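Two structures of D-ribose pyranase from Bacillus subtilis compared at one contact. The protein probably catalyses the interconversion of the beta-pyran and beta-furan forms of D-ribose, a step of D-ribose degradation. Structure 1 is PDB 1OGD (chain A, 1.95 Å), residues Ile26-Leu31 and Pro119-Ile124; structure 2 is PDB 1OGE (chain B, 2.05 Å), residues Ile26-Leu31 and Pro119-Ile124. One frame, after least-squares fit of the local backbone (RMSD 0.08 Å); residues are numbered along the deposited sequences.

Structure 1 (1OGD). With RIP (beta-D-ribopyranose), chain C.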
loop_
_atom_site.group_PDB
_atom_site.type_symbol
_atom_site.label_atom_id
_atom_site.label_comp_id
_atom_site.label_asym_id
_atom_site.label_seq_id
_atom_site.Cartn_x
_atom_site.Cartn_y
_atom_site.Cartn_z
ATOM N N ILE A 26 -22.734 13.042 -12.122
ATOM C CA ILE A 26 -23.855 12.131 -11.925
ATOM C C ILE A 26 -23.966 11.527 -13.311
ATOM O O ILE A 26 -24.102 12.252 -14.296
ATOM C CB ILE A 26 -25.160 12.863 -11.570
ATOM C CG1 ILE A 26 -24.999 13.588 -10.231
ATOM C CG2 ILE A 26 -26.295 11.852 -11.457
ATOM C CD1 ILE A 26 -26.157 14.511 -9.886
ATOM N N ALA A 27 -23.903 10.207 -13.402
ATOM C CA ALA A 27 -23.921 9.574 -14.712
ATOM C C ALA A 27 -24.964 8.504 -14.918
ATOM O O ALA A 27 -25.485 7.936 -13.960
ATOM C CB ALA A 27 -22.538 8.981 -14.992
ATOM N N ASP A 28 -25.270 8.236 -16.187
ATOM C CA ASP A 28 -26.199 7.169 -16.515
ATOM C C ASP A 28 -25.351 5.897 -16.490
ATOM O O ASP A 28 -24.138 5.968 -16.266
ATOM C CB ASP A 28 -26.865 7.397 -17.887
ATOM C CG ASP A 28 -25.868 7.537 -19.036
ATOM O OD1 ASP A 28 -26.090 8.436 -19.877
ATOM O OD2 ASP A 28 -24.892 6.756 -19.122
ATOM N N ALA A 29 -25.977 4.746 -16.705
ATOM C CA ALA A 29 -25.269 3.473 -16.653
ATOM C C ALA A 29 -24.202 3.229 -17.724
ATOM O O ALA A 29 -23.435 2.262 -17.628
ATOM C CB ALA A 29 -26.277 2.331 -16.664
ATOM N N GLY A 30 -24.125 4.098 -18.724
ATOM C CA GLY A 30 -23.158 3.873 -19.780
ATOM C C GLY A 30 -21.925 4.749 -19.818
ATOM O O GLY A 30 -20.958 4.403 -20.486
ATOM N N LEU A 31 -21.936 5.869 -19.107
ATOM C CA LEU A 31 -20.794 6.773 -19.132
ATOM C C LEU A 31 -19.483 6.126 -18.671
ATOM O O LEU A 31 -19.424 5.512 -17.606
ATOM C CB LEU A 31 -21.062 7.998 -18.257
ATOM C CG LEU A 31 -20.019 9.105 -18.414
ATOM C CD1 LEU A 31 -20.243 9.809 -19.744
ATOM C CD2 LEU A 31 -20.129 10.097 -17.266
ATOM N N PRO A 119 -30.266 7.988 -22.957
ATOM C CA PRO A 119 -29.198 8.754 -23.605
ATOM C C PRO A 119 -28.816 10.097 -22.989
ATOM O O PRO A 119 -29.668 10.947 -22.725
ATOM C CB PRO A 119 -29.713 8.924 -25.033
ATOM C CG PRO A 119 -30.518 7.696 -25.242
ATOM C CD PRO A 119 -31.281 7.589 -23.948
ATOM N N TYR A 120 -27.512 10.270 -22.789
ATOM C CA TYR A 120 -26.925 11.493 -22.254
ATOM C C TYR A 120 -27.492 12.032 -20.943
ATOM O O TYR A 120 -27.542 13.246 -20.729
ATOM C CB TYR A 120 -26.962 12.582 -23.326
ATOM C CG TYR A 120 -26.421 12.109 -24.658
ATOM C CD1 TYR A 120 -27.256 11.494 -25.592
ATOM C CD2 TYR A 120 -25.063 12.229 -24.962
ATOM C CE1 TYR A 120 -26.749 11.008 -26.798
ATOM C CE2 TYR A 120 -24.547 11.747 -26.160
ATOM C CZ TYR A 120 -25.395 11.138 -27.073
ATOM O OH TYR A 120 -24.887 10.657 -28.258
ATOM N N ALA A 121 -27.915 11.132 -20.066
ATOM C CA ALA A 121 -28.433 11.542 -18.773
ATOM C C ALA A 121 -27.235 11.658 -17.830
ATOM O O ALA A 121 -27.077 10.846 -16.921
ATOM C CB ALA A 121 -29.421 10.512 -18.245
ATOM N N ASN A 122 -26.387 12.657 -18.077
ATOM C CA ASN A 122 -25.201 12.906 -17.259
ATOM C C ASN A 122 -25.038 14.401 -17.022
ATOM O O ASN A 122 -25.398 15.215 -17.869
ATOM C CB ASN A 122 -23.910 12.430 -17.948
ATOM C CG ASN A 122 -24.021 11.043 -18.543
ATOM O OD1 ASN A 122 -24.184 10.893 -19.756
ATOM N ND2 ASN A 122 -23.928 10.020 -17.701
ATOM N N CYS A 123 -24.486 14.769 -15.876
ATOM C CA CYS A 123 -24.233 16.176 -15.607
ATOM C C CYS A 123 -23.143 16.344 -14.563
ATOM O O CYS A 123 -22.926 15.471 -13.723
ATOM C CB CYS A 123 -25.505 16.895 -15.148
ATOM S SG CYS A 123 -26.027 16.512 -13.480
ATOM N N ILE A 124 -22.455 17.473 -14.642
ATOM C CA ILE A 124 -21.399 17.806 -13.706
ATOM C C ILE A 124 -21.907 18.934 -12.818
ATOM O O ILE A 124 -22.412 19.947 -13.318
ATOM C CB ILE A 124 -20.132 18.298 -14.442
ATOM C CG1 ILE A 124 -19.453 17.122 -15.147
ATOM C CG2 ILE A 124 -19.181 18.973 -13.460
ATOM C CD1 ILE A 124 -18.283 17.534 -16.029
HETATM C C1 RIP C . -22.123 7.061 -22.903
HETATM C C2 RIP C . -23.268 7.566 -22.063
HETATM C C3 RIP C . -24.108 8.536 -22.879
HETATM C C4 RIP C . -24.589 7.970 -24.209
HETATM C C5 RIP C . -23.363 7.488 -24.976
HETATM O O1 RIP C . -21.171 8.079 -23.143
HETATM O O2 RIP C . -24.027 6.447 -21.656
HETATM O O3 RIP C . -25.195 8.998 -22.121
HETATM O O4 RIP C . -25.455 6.868 -24.014
HETATM O O5 RIP C . -22.549 6.578 -24.204
#
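D28 OD2 is gripped by several groups. G30 N donates to it at 2.8 Å on its anti side, forming an Asx turn. Sugar O2 of RIP donates at 2.7 Å. L31 N adds a weak bond at 3.1 Å. D28 CG sits between its backbone N and carbonyl carbon (chi1 57°), and CB leads toward 119-124. OD1 takes RIP O3; that bond is modelled very short, so its length is doubtful. Y120 N donates weakly to the same O3 at 2.7 Å. One face of the Y120 ring lies under RIP C4. H98 of the same chain bonds the sugar; H20 of a second subunit, the inferred proton donor, completes this ribose pocket. It lies where strand 23-27 ends and its antiparallel neighbour 123-127 begins. I26 N donates to C123 O at 2.9 Å, and I26 CD1 meets C123 SG at 4.1 Å.

Structure 2 (1OGE). With RP5 (5-O-phosphono-beta-D-ribofuranose), chain D.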
loop_
_atom_site.group_PDB
_atom_site.type_symbol
_atom_site.label_atom_id
_atom_site.label_comp_id
_atom_site.label_asym_id
_atom_site.label_seq_id
_atom_site.Cartn_x
_atom_site.Cartn_y
_atom_site.Cartn_z
ATOM N N ILE B 26 -22.714 12.962 -12.157
ATOM C CA ILE B 26 -23.828 12.042 -11.960
ATOM C C ILE B 26 -23.962 11.457 -13.347
ATOM O O ILE B 26 -24.194 12.182 -14.315
ATOM C CB ILE B 26 -25.134 12.763 -11.587
ATOM C CG1 ILE B 26 -24.965 13.475 -10.245
ATOM C CG2 ILE B 26 -26.272 11.750 -11.493
ATOM C CD1 ILE B 26 -26.187 14.284 -9.824
ATOM N N ALA B 27 -23.803 10.147 -13.450
ATOM C CA ALA B 27 -23.836 9.509 -14.751
ATOM C C ALA B 27 -24.918 8.477 -14.935
ATOM O O ALA B 27 -25.458 7.944 -13.966
ATOM C CB ALA B 27 -22.480 8.864 -15.022
ATOM N N ASP B 28 -25.232 8.209 -16.201
ATOM C CA ASP B 28 -26.201 7.182 -16.529
ATOM C C ASP B 28 -25.380 5.893 -16.477
ATOM O O ASP B 28 -24.175 5.941 -16.236
ATOM C CB ASP B 28 -26.804 7.426 -17.923
ATOM C CG ASP B 28 -25.752 7.534 -19.019
ATOM O OD1 ASP B 28 -25.868 8.462 -19.851
ATOM O OD2 ASP B 28 -24.829 6.691 -19.058
ATOM N N ALA B 29 -26.015 4.749 -16.698
ATOM C CA ALA B 29 -25.315 3.474 -16.625
ATOM C C ALA B 29 -24.219 3.236 -17.674
ATOM O O ALA B 29 -23.432 2.296 -17.540
ATOM C CB ALA B 29 -26.327 2.336 -16.679
ATOM N N GLY B 30 -24.149 4.084 -18.697
ATOM C CA GLY B 30 -23.163 3.874 -19.742
ATOM C C GLY B 30 -21.944 4.777 -19.797
ATOM O O GLY B 30 -20.971 4.445 -20.471
ATOM N N LEU B 31 -21.978 5.910 -19.104
ATOM C CA LEU B 31 -20.848 6.827 -19.136
ATOM C C LEU B 31 -19.543 6.184 -18.660
ATOM O O LEU B 31 -19.486 5.606 -17.575
ATOM C CB LEU B 31 -21.120 8.053 -18.266
ATOM C CG LEU B 31 -20.018 9.115 -18.369
ATOM C CD1 LEU B 31 -20.149 9.813 -19.708
ATOM C CD2 LEU B 31 -20.125 10.129 -17.235
ATOM N N PRO B 119 -30.174 7.980 -22.907
ATOM C CA PRO B 119 -29.105 8.742 -23.558
ATOM C C PRO B 119 -28.767 10.093 -22.941
ATOM O O PRO B 119 -29.651 10.881 -22.596
ATOM C CB PRO B 119 -29.615 8.893 -24.992
ATOM C CG PRO B 119 -30.422 7.656 -25.192
ATOM C CD PRO B 119 -31.185 7.562 -23.896
ATOM N N TYR B 120 -27.465 10.343 -22.824
ATOM C CA TYR B 120 -26.925 11.591 -22.300
ATOM C C TYR B 120 -27.489 12.082 -20.967
ATOM O O TYR B 120 -27.528 13.289 -20.702
ATOM C CB TYR B 120 -27.062 12.678 -23.368
ATOM C CG TYR B 120 -26.588 12.213 -24.731
ATOM C CD1 TYR B 120 -27.447 11.524 -25.590
ATOM C CD2 TYR B 120 -25.271 12.418 -25.140
ATOM C CE1 TYR B 120 -27.003 11.046 -26.824
ATOM C CE2 TYR B 120 -24.817 11.942 -26.370
ATOM C CZ TYR B 120 -25.688 11.258 -27.206
ATOM O OH TYR B 120 -25.243 10.787 -28.422
ATOM N N ALA B 121 -27.918 11.149 -20.124
ATOM C CA ALA B 121 -28.438 11.511 -18.814
ATOM C C ALA B 121 -27.235 11.619 -17.877
ATOM O O ALA B 121 -27.039 10.772 -17.004
ATOM C CB ALA B 121 -29.411 10.450 -18.312
ATOM N N ASN B 122 -26.423 12.654 -18.092
ATOM C CA ASN B 122 -25.231 12.906 -17.285
ATOM C C ASN B 122 -25.089 14.402 -17.031
ATOM O O ASN B 122 -25.518 15.220 -17.841
ATOM C CB ASN B 122 -23.953 12.438 -18.001
ATOM C CG ASN B 122 -24.054 11.026 -18.547
ATOM O OD1 ASN B 122 -24.441 10.824 -19.700
ATOM N ND2 ASN B 122 -23.713 10.040 -17.724
ATOM N N CYS B 123 -24.481 14.760 -15.906
ATOM C CA CYS B 123 -24.255 16.167 -15.603
ATOM C C CYS B 123 -23.144 16.345 -14.577
ATOM O O CYS B 123 -22.882 15.461 -13.762
ATOM C CB CYS B 123 -25.540 16.840 -15.101
ATOM S SG CYS B 123 -25.997 16.462 -13.406
ATOM N N ILE B 124 -22.489 17.496 -14.646
ATOM C CA ILE B 124 -21.408 17.841 -13.738
ATOM C C ILE B 124 -21.884 18.949 -12.801
ATOM O O ILE B 124 -22.332 20.000 -13.260
ATOM C CB ILE B 124 -20.168 18.357 -14.520
ATOM C CG1 ILE B 124 -19.489 17.195 -15.250
ATOM C CG2 ILE B 124 -19.191 19.056 -13.573
ATOM C CD1 ILE B 124 -18.297 17.627 -16.104
HETATM C C1 RP5 D . -21.996 7.307 -22.817
HETATM O O4 RP5 D . -22.486 7.016 -24.106
HETATM C C2 RP5 D . -23.216 7.701 -21.985
HETATM O O2 RP5 D . -23.866 6.534 -21.508
HETATM C C3 RP5 D . -24.101 8.371 -23.031
HETATM O O3 RP5 D . -25.450 8.241 -22.601
HETATM C C4 RP5 D . -23.758 7.607 -24.319
HETATM C C5 RP5 D . -23.730 8.532 -25.553
HETATM O O5 RP5 D . -23.387 7.798 -26.750
HETATM P "P'" RP5 D . -24.596 7.113 -27.508
HETATM O O1X RP5 D . -24.094 6.421 -28.713
HETATM O O2X RP5 D . -25.261 6.086 -26.578
HETATM O O3X RP5 D . -25.629 8.166 -27.918
HETATM O O1 RP5 D . -21.092 8.366 -23.003
#
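Several groups grip D28 OD2. It accepts from G30 N at 2.7 Å on its anti side, in an Asx turn. Sugar O2 of RP5 donates to it at 2.6 Å. L31 N adds a bond at 3.0 Å. With chi1 at 55°, D28 CG lies between the backbone N and the carbonyl carbon, while CB heads toward 119-124. OD1 takes RP5 O3 at 2.8 Å. That O3 also accepts from Y120 N at 2.9 Å. The Y120 ring has RP5 C5 over one face. Its OH stands 2.7 Å from phosphate oxygen O3X of RP5. H98 of the same chain bonds the sugar; H20 of a second subunit, the inferred proton donor, completes this ribose pocket. Between the strands, I26 N donates to C123 O at 3.0 Å. I26 CD1 meets C123 SG at 4.2 Å.

Comparison
Bonds within the protein recur, among them G30(A) N to D28(A) OD2, with its counterpart in G30(B) N to D28(B) OD2. The backbone pair I26(A) with C123(A) recurs as I26(B) with C123(B). The compared CA atoms coincide within the error.

The difference is the bound group. RIP, a six-membered ribopyranose, lies in 1OGD; RP5, a five-membered ribofuranose with a 5-phosphate, lies at this place in 1OGE. Both sugars give O2 to the carboxylate atom OD2 and O3 to OD1, of D28(A) or D28(B). The backbone N of Y120(A) or Y120(B) meets O3 in each. The two sugars are thus held by like hydroxyls although their rings differ in size. O4 is a hydroxyl in RIP but the ring oxygen in RP5. C5 belongs to the ring in RIP; in RP5 it stands outside and carries the phosphate. RIP C4 lies over one face of the ring of Y120(A), and RP5 C5 over one face of the ring of Y120(B). The side chains of D28(A), L31(A) and Y120(A) and their counterparts keep their places within the error. RP5 adds a phosphate whose O3X lies 2.7 Å from Y120(B) OH; RIP has no such group beside Y120(A).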